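Local coordinates for protein mandelate racemase / muconate lactonizing enzyme (PDB 2POD) that is of unknown function but belongs to the mandelate racemase/muconate lactonizing branch of the enolase superfamily, carries a metal site in its barrel and may act as a lyase, at residues B[227-238]-B[258-266]; B[36-47]-B[81-89]. All coordinates share one frame; numbering follows the deposited sequence.

Contact 1. Residues B[227-238]-B[258-266]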
# COMPACT_ATOMS: atom_id res chain seq x y z
N LEU B 227 21.58 -3.98 -9.41
CA LEU B 227 21.14 -4.16 -8.03
C LEU B 227 21.96 -5.10 -7.13
O LEU B 227 22.45 -4.64 -6.10
CB LEU B 227 19.63 -4.38 -7.92
CG LEU B 227 19.07 -4.36 -6.50
CD1 LEU B 227 18.89 -2.94 -5.96
CD2 LEU B 227 17.78 -5.13 -6.46
N PRO B 228 22.13 -6.40 -7.51
CA PRO B 228 22.95 -7.25 -6.62
C PRO B 228 24.39 -6.80 -6.28
O PRO B 228 24.73 -6.81 -5.09
CB PRO B 228 22.92 -8.64 -7.30
CG PRO B 228 21.79 -8.58 -8.26
CD PRO B 228 21.62 -7.15 -8.68
N PRO B 229 25.21 -6.38 -7.28
CA PRO B 229 26.52 -5.90 -6.80
C PRO B 229 26.52 -4.59 -6.04
O PRO B 229 27.33 -4.44 -5.13
CB PRO B 229 27.35 -5.78 -8.08
CG PRO B 229 26.36 -5.61 -9.15
CD PRO B 229 25.12 -6.34 -8.75
N ALA B 230 25.61 -3.67 -6.37
CA ALA B 230 25.39 -2.47 -5.56
C ALA B 230 25.13 -2.75 -4.09
O ALA B 230 25.71 -2.11 -3.22
CB ALA B 230 24.28 -1.61 -6.14
N LEU B 231 24.27 -3.73 -3.81
CA LEU B 231 23.94 -4.15 -2.45
C LEU B 231 25.15 -4.78 -1.76
O LEU B 231 25.43 -4.52 -0.59
CB LEU B 231 22.78 -5.16 -2.48
CG LEU B 231 21.39 -4.69 -2.93
CD1 LEU B 231 20.39 -5.86 -2.96
CD2 LEU B 231 20.87 -3.56 -2.05
N GLN B 232 25.87 -5.59 -2.52
CA GLN B 232 27.10 -6.26 -2.10
C GLN B 232 28.20 -5.26 -1.74
O GLN B 232 28.92 -5.46 -0.76
CB GLN B 232 27.57 -7.15 -3.25
CG GLN B 232 28.27 -8.41 -2.84
CD GLN B 232 29.03 -9.04 -3.99
OE1 GLN B 232 30.17 -9.48 -3.83
NE2 GLN B 232 28.41 -9.08 -5.17
N ILE B 233 28.33 -4.20 -2.54
CA ILE B 233 29.25 -3.10 -2.25
C ILE B 233 28.84 -2.30 -1.01
O ILE B 233 29.67 -2.04 -0.13
CB ILE B 233 29.45 -2.17 -3.48
CG1 ILE B 233 30.23 -2.90 -4.58
CG2 ILE B 233 30.20 -0.91 -3.09
CD1 ILE B 233 29.95 -2.38 -5.99
N ALA B 234 27.56 -1.94 -0.93
CA ALA B 234 27.00 -1.20 0.22
C ALA B 234 27.19 -1.91 1.56
O ALA B 234 27.49 -1.27 2.56
CB ALA B 234 25.53 -0.87 -0.00
N GLU B 235 27.00 -3.23 1.57
CA GLU B 235 27.28 -4.07 2.73
C GLU B 235 28.76 -4.03 3.16
O GLU B 235 29.06 -3.97 4.35
CB GLU B 235 26.80 -5.51 2.48
CG GLU B 235 27.15 -6.54 3.58
CD GLU B 235 26.35 -6.37 4.87
OE1 GLU B 235 25.29 -5.71 4.86
OE2 GLU B 235 26.79 -6.92 5.91
N ALA B 236 29.66 -4.05 2.17
CA ALA B 236 31.09 -3.97 2.43
C ALA B 236 31.54 -2.60 2.96
O ALA B 236 32.50 -2.50 3.73
CB ALA B 236 31.88 -4.35 1.18
N LEU B 237 30.83 -1.55 2.55
CA LEU B 237 31.16 -0.17 2.93
C LEU B 237 30.61 0.23 4.31
O LEU B 237 30.98 1.28 4.84
CB LEU B 237 30.66 0.81 1.87
CG LEU B 237 31.41 0.88 0.54
CD1 LEU B 237 30.71 1.83 -0.40
CD2 LEU B 237 32.85 1.33 0.75
N ARG B 238 29.74 -0.62 4.86
CA ARG B 238 29.10 -0.39 6.17
C ARG B 238 30.11 -0.16 7.30
O ARG B 238 29.94 0.74 8.12
CB ARG B 238 28.17 -1.56 6.51
CG ARG B 238 27.45 -1.47 7.84
CD ARG B 238 26.52 -2.66 8.04
NE ARG B 238 25.51 -2.73 6.99
CZ ARG B 238 24.30 -2.19 7.07
NH1 ARG B 238 23.91 -1.54 8.16
NH2 ARG B 238 23.46 -2.32 6.05
N LYS B 258 14.52 2.04 -3.28
CA LYS B 258 14.24 1.74 -1.88
C LYS B 258 14.87 0.44 -1.42
O LYS B 258 15.26 0.30 -0.26
CB LYS B 258 12.73 1.74 -1.60
CG LYS B 258 12.35 2.50 -0.32
CD LYS B 258 12.40 1.64 0.94
CE LYS B 258 12.99 2.41 2.12
NZ LYS B 258 11.99 3.25 2.84
N ARG B 259 14.98 -0.51 -2.35
CA ARG B 259 15.74 -1.73 -2.15
C ARG B 259 17.21 -1.49 -1.85
O ARG B 259 17.76 -2.12 -0.95
CB ARG B 259 15.55 -2.68 -3.33
CG ARG B 259 14.14 -3.27 -3.37
CD ARG B 259 14.03 -4.40 -4.36
NE ARG B 259 14.87 -5.54 -4.00
CZ ARG B 259 15.09 -6.59 -4.77
NH1 ARG B 259 14.54 -6.66 -5.98
NH2 ARG B 259 15.88 -7.56 -4.35
N TYR B 260 17.84 -0.56 -2.58
CA TYR B 260 19.20 -0.14 -2.23
C TYR B 260 19.27 0.56 -0.88
O TYR B 260 20.10 0.19 -0.04
CB TYR B 260 19.88 0.69 -3.33
CG TYR B 260 21.32 1.03 -2.98
CD1 TYR B 260 21.62 2.16 -2.22
CD2 TYR B 260 22.37 0.19 -3.36
CE1 TYR B 260 22.92 2.46 -1.86
CE2 TYR B 260 23.68 0.49 -3.01
CZ TYR B 260 23.94 1.62 -2.25
OH TYR B 260 25.22 1.95 -1.89
N ALA B 261 18.41 1.56 -0.67
CA ALA B 261 18.42 2.39 0.54
C ALA B 261 18.30 1.60 1.84
O ALA B 261 19.05 1.84 2.79
CB ALA B 261 17.37 3.46 0.47
N GLU B 262 17.37 0.64 1.85
CA GLU B 262 17.15 -0.30 2.96
C GLU B 262 18.42 -1.00 3.44
O GLU B 262 18.58 -1.24 4.64
CB GLU B 262 16.18 -1.40 2.52
CG GLU B 262 14.71 -1.12 2.78
CD GLU B 262 13.80 -2.00 1.93
OE1 GLU B 262 12.60 -1.68 1.82
OE2 GLU B 262 14.29 -3.02 1.37
N ARG B 263 19.31 -1.34 2.51
CA ARG B 263 20.47 -2.16 2.80
C ARG B 263 21.77 -1.36 2.98
O ARG B 263 22.83 -1.93 3.24
CB ARG B 263 20.63 -3.25 1.75
CG ARG B 263 20.13 -4.60 2.21
CD ARG B 263 19.53 -5.40 1.08
NE ARG B 263 18.67 -6.47 1.59
CZ ARG B 263 19.04 -7.74 1.73
NH1 ARG B 263 20.27 -8.14 1.40
NH2 ARG B 263 18.18 -8.62 2.20
N SER B 264 21.67 -0.04 2.88
CA SER B 264 22.85 0.83 2.90
C SER B 264 22.84 1.64 4.18
O SER B 264 21.88 2.36 4.45
CB SER B 264 22.84 1.74 1.67
OG SER B 264 23.88 2.71 1.72
N LEU B 265 23.91 1.51 4.96
CA LEU B 265 24.10 2.31 6.17
C LEU B 265 24.24 3.79 5.84
O LEU B 265 23.54 4.62 6.43
CB LEU B 265 25.31 1.82 6.98
CG LEU B 265 25.41 2.08 8.50
CD1 LEU B 265 26.67 2.84 8.87
CD2 LEU B 265 24.17 2.70 9.17
N ALA B 266 25.12 4.12 4.90
CA ALA B 266 25.18 5.47 4.35
C ALA B 266 23.90 5.84 3.60
O ALA B 266 23.34 5.02 2.89
CB ALA B 266 26.38 5.65 3.46
O HOH W 1 26.90 0.29 -3.49
O HOH W 2 26.43 0.80 3.50
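Leu227 sets its CD2 methyl over the centre of one face of the Arg259 guanidinium, 3.5 Å from Arg259 CZ, and the two side chains cross at about a right angle. The polar end of Arg259 is engaged elsewhere, by the carbonyl of Ala289 of a second subunit. One turn on, Ala230 meets the Tyr260 ring twice: its CB lies 3.8 Å from Tyr260 CE2, and its carbonyl oxygen comes to the ring edge. A water donates to Ala230 O and also bonds Tyr260 OH at 2.9 Å, tying the phenol end to the helix backbone. Leu231 CD2 packs on the next helix at Arg259 O (3.6 Å), Tyr260 CA and Arg263 CB. The two helices, 227-237 and 258-263, follow successive parallel strands of the enolase-superfamily barrel and lie side by side on its outside, nearly parallel at 18° with axes 9.6 Å apart. Ala234, small enough for close approach, puts CB 3.4 Å from Tyr260 OH and also touches Ser264 CB, while a second water links Ala234 O to Leu265 N. At the end of the segment Arg238 extends with CG anti to its backbone N (chi1 180°) and then bends at chi3. This lays one guanidinium face against Leu265 CB and brings NH2 to 2.9 Å from Arg263 O, near the guanidinium plane.

Contact 2. Residues B[36-47]-B[81-89]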
# COMPACT_ATOMS: atom_id res chain seq x y z
N THR B 36 26.62 25.40 -19.49
CA THR B 36 26.35 23.98 -19.23
C THR B 36 27.48 23.05 -19.69
O THR B 36 28.38 23.48 -20.42
CB THR B 36 25.00 23.52 -19.84
OG1 THR B 36 24.70 22.20 -19.38
CG2 THR B 36 25.04 23.55 -21.36
N PHE B 37 27.42 21.79 -19.27
CA PHE B 37 28.52 20.86 -19.44
C PHE B 37 28.03 19.52 -20.00
O PHE B 37 26.89 19.11 -19.75
CB PHE B 37 29.23 20.66 -18.10
CG PHE B 37 30.67 20.24 -18.21
CD1 PHE B 37 31.67 21.19 -18.42
CD2 PHE B 37 31.04 18.90 -18.09
CE1 PHE B 37 33.01 20.81 -18.50
CE2 PHE B 37 32.38 18.51 -18.17
CZ PHE B 37 33.37 19.47 -18.38
N TYR B 38 28.91 18.84 -20.74
CA TYR B 38 28.60 17.71 -21.63
C TYR B 38 27.72 18.04 -22.82
O TYR B 38 26.84 18.89 -22.73
CB TYR B 38 28.06 16.48 -20.88
CG TYR B 38 28.99 15.93 -19.83
CD1 TYR B 38 30.35 15.76 -20.08
CD2 TYR B 38 28.50 15.56 -18.58
CE1 TYR B 38 31.21 15.25 -19.10
CE2 TYR B 38 29.35 15.06 -17.59
CZ TYR B 38 30.69 14.90 -17.86
OH TYR B 38 31.52 14.40 -16.88
N GLY B 39 27.98 17.36 -23.94
CA GLY B 39 27.16 17.44 -25.15
C GLY B 39 26.96 18.86 -25.64
O GLY B 39 25.83 19.24 -26.00
N ALA B 40 28.05 19.63 -25.66
CA ALA B 40 28.02 21.06 -25.97
C ALA B 40 27.41 21.38 -27.33
O ALA B 40 26.61 22.31 -27.44
CB ALA B 40 29.41 21.68 -25.85
N CYS B 41 27.78 20.61 -28.35
CA CYS B 41 27.26 20.81 -29.71
C CYS B 41 25.77 20.57 -29.83
O CYS B 41 25.11 21.23 -30.62
CB CYS B 41 27.98 19.93 -30.73
SG CYS B 41 29.69 20.39 -30.99
N SER B 42 25.24 19.62 -29.06
CA SER B 42 23.82 19.30 -29.13
C SER B 42 22.97 20.31 -28.37
O SER B 42 21.90 20.70 -28.84
CB SER B 42 23.54 17.86 -28.69
OG SER B 42 23.91 17.63 -27.35
N ALA B 43 23.47 20.73 -27.21
CA ALA B 43 22.86 21.84 -26.47
C ALA B 43 22.90 23.17 -27.23
O ALA B 43 21.89 23.89 -27.27
CB ALA B 43 23.50 21.98 -25.09
N GLU B 44 24.04 23.48 -27.86
CA GLU B 44 24.17 24.66 -28.71
C GLU B 44 23.19 24.62 -29.89
O GLU B 44 22.50 25.61 -30.18
CB GLU B 44 25.61 24.84 -29.21
CG GLU B 44 25.78 25.87 -30.32
CD GLU B 44 27.22 26.02 -30.80
OE1 GLU B 44 27.88 27.00 -30.40
OE2 GLU B 44 27.67 25.15 -31.58
N ALA B 45 23.13 23.48 -30.56
CA ALA B 45 22.27 23.32 -31.73
C ALA B 45 20.80 23.49 -31.37
O ALA B 45 20.04 24.09 -32.13
CB ALA B 45 22.51 21.99 -32.40
N TYR B 46 20.41 22.98 -30.19
CA TYR B 46 19.07 23.18 -29.64
C TYR B 46 18.74 24.66 -29.39
O TYR B 46 17.65 25.12 -29.73
CB TYR B 46 18.87 22.37 -28.35
CG TYR B 46 17.72 22.88 -27.50
CD1 TYR B 46 17.96 23.66 -26.36
CD2 TYR B 46 16.40 22.63 -27.87
CE1 TYR B 46 16.91 24.16 -25.61
CE2 TYR B 46 15.35 23.12 -27.12
CZ TYR B 46 15.61 23.88 -25.99
OH TYR B 46 14.56 24.37 -25.26
N ILE B 47 19.67 25.37 -28.75
CA ILE B 47 19.48 26.80 -28.45
C ILE B 47 19.16 27.61 -29.71
O ILE B 47 18.18 28.34 -29.74
CB ILE B 47 20.67 27.39 -27.68
CG1 ILE B 47 20.65 26.89 -26.23
CG2 ILE B 47 20.64 28.94 -27.72
CD1 ILE B 47 21.91 27.23 -25.44
N ALA B 81 19.80 17.33 -24.22
CA ALA B 81 20.34 18.56 -24.84
C ALA B 81 19.43 19.76 -24.64
O ALA B 81 19.88 20.84 -24.26
CB ALA B 81 20.62 18.35 -26.32
N GLU B 82 18.14 19.55 -24.89
CA GLU B 82 17.09 20.53 -24.58
C GLU B 82 17.17 21.05 -23.13
O GLU B 82 17.17 22.26 -22.90
CB GLU B 82 15.71 19.92 -24.85
CG GLU B 82 15.44 19.53 -26.32
CD GLU B 82 15.91 18.13 -26.71
OE1 GLU B 82 16.56 17.44 -25.90
OE2 GLU B 82 15.62 17.71 -27.86
N MSE B 83 17.26 20.12 -22.18
CA MSE B 83 17.29 20.46 -20.75
C MSE B 83 18.52 21.24 -20.32
O MSE B 83 18.42 22.16 -19.51
CB MSE B 83 17.17 19.19 -19.90
CG MSE B 83 17.01 19.42 -18.41
SE MSE B 83 15.39 20.36 -17.87
CE MSE B 83 14.04 19.39 -18.89
N ARG B 84 19.68 20.87 -20.85
CA ARG B 84 20.93 21.56 -20.56
C ARG B 84 20.98 22.95 -21.22
O ARG B 84 21.51 23.90 -20.64
CB ARG B 84 22.13 20.71 -21.00
CG ARG B 84 22.29 19.40 -20.24
CD ARG B 84 23.63 18.71 -20.55
NE ARG B 84 23.94 18.68 -21.98
CZ ARG B 84 23.53 17.74 -22.83
NH1 ARG B 84 23.87 17.82 -24.11
NH2 ARG B 84 22.78 16.72 -22.42
N GLY B 85 20.41 23.05 -22.42
CA GLY B 85 20.31 24.33 -23.13
C GLY B 85 19.42 25.30 -22.38
O GLY B 85 19.80 26.45 -22.16
N ASN B 86 18.25 24.81 -21.97
CA ASN B 86 17.33 25.57 -21.13
C ASN B 86 17.96 26.04 -19.83
O ASN B 86 17.78 27.19 -19.43
CB ASN B 86 16.07 24.75 -20.84
CG ASN B 86 15.19 24.60 -22.06
OD1 ASN B 86 15.32 25.35 -23.03
ND2 ASN B 86 14.27 23.63 -22.01
N SER B 87 18.72 25.16 -19.19
CA SER B 87 19.35 25.48 -17.93
C SER B 87 20.43 26.55 -18.04
O SER B 87 20.50 27.45 -17.19
CB SER B 87 19.91 24.23 -17.27
OG SER B 87 18.98 23.17 -17.32
N ALA B 88 21.26 26.47 -19.08
CA ALA B 88 22.24 27.52 -19.39
C ALA B 88 21.57 28.87 -19.67
O ALA B 88 21.94 29.88 -19.08
CB ALA B 88 23.12 27.11 -20.59
N LEU B 89 20.56 28.85 -20.54
CA LEU B 89 19.70 30.00 -20.80
C LEU B 89 19.10 30.61 -19.53
O LEU B 89 19.01 31.83 -19.41
CB LEU B 89 18.57 29.58 -21.75
CG LEU B 89 18.52 30.05 -23.20
CD1 LEU B 89 19.77 30.77 -23.69
CD2 LEU B 89 18.13 28.94 -24.13
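Arg84 reaches from helix 81-89 to the turn ahead of helix 40-47, its chain bending at chi3 (-46°) to turn the head group toward that turn. There its NH1 donates to Gly39 O at 3.1 Å, in the guanidinium plane but bent (N-H...O 144°). Its NE lies 3.0 Å from Tyr38 O. At the other end of the interface the Tyr46 ring lies flat on the neighbouring helix: Glu82 CA stands 3.6 Å above the ring centre in a CH-pi contact, and Tyr46 OH donates to Asn86 OD1 at 2.6 Å. Tyr46 is a knob among Ala81, Glu82, Gly85 and Asn86. Ala43 and Gly85 leave little bulk between the helices, whose axes approach to 8.0 Å and cross at -70° in the N-terminal capping domain of the enolase superfamily. Ile47 CG1 meets Leu89 CD2 tip to tip, 3.9 Å apart. In the next shell, Ser42 OG and the Ala43 backbone N also donate to Gly39 O, fixing the acceptor that Arg84 uses. Thr36 OG1 rests 3.4 Å from Arg84 CB and bonds the Ser297 carbonyl. Ala79 O holds Arg84 NH2, which also forms a salt bridge with Glu82 of a neighbouring subunit.

In the fold
Contact 2 closes before contact 1 opens along the chain; their centres are 34 Å apart and their nearest atoms about 20 Å. Segments 36-47 and 81-89 join an outermost strand, within this chain, of the four-stranded antiparallel sheet to two helices of the N-terminal domain, whereas 227-238 and 258-266 lie on the outer helical layer of the barrel. The sodium site formed by Glu220, Glu246 and Glu272 belongs to the barrel. As in relatives of the superfamily, the N-terminal domain probably caps the mouth of that barrel. The side chain of Tyr38 in contact 2 is about 8 Å from a bound sodium ion. Both contacts also border subunit interfaces of the eight-chain assembly, against different neighbouring copies.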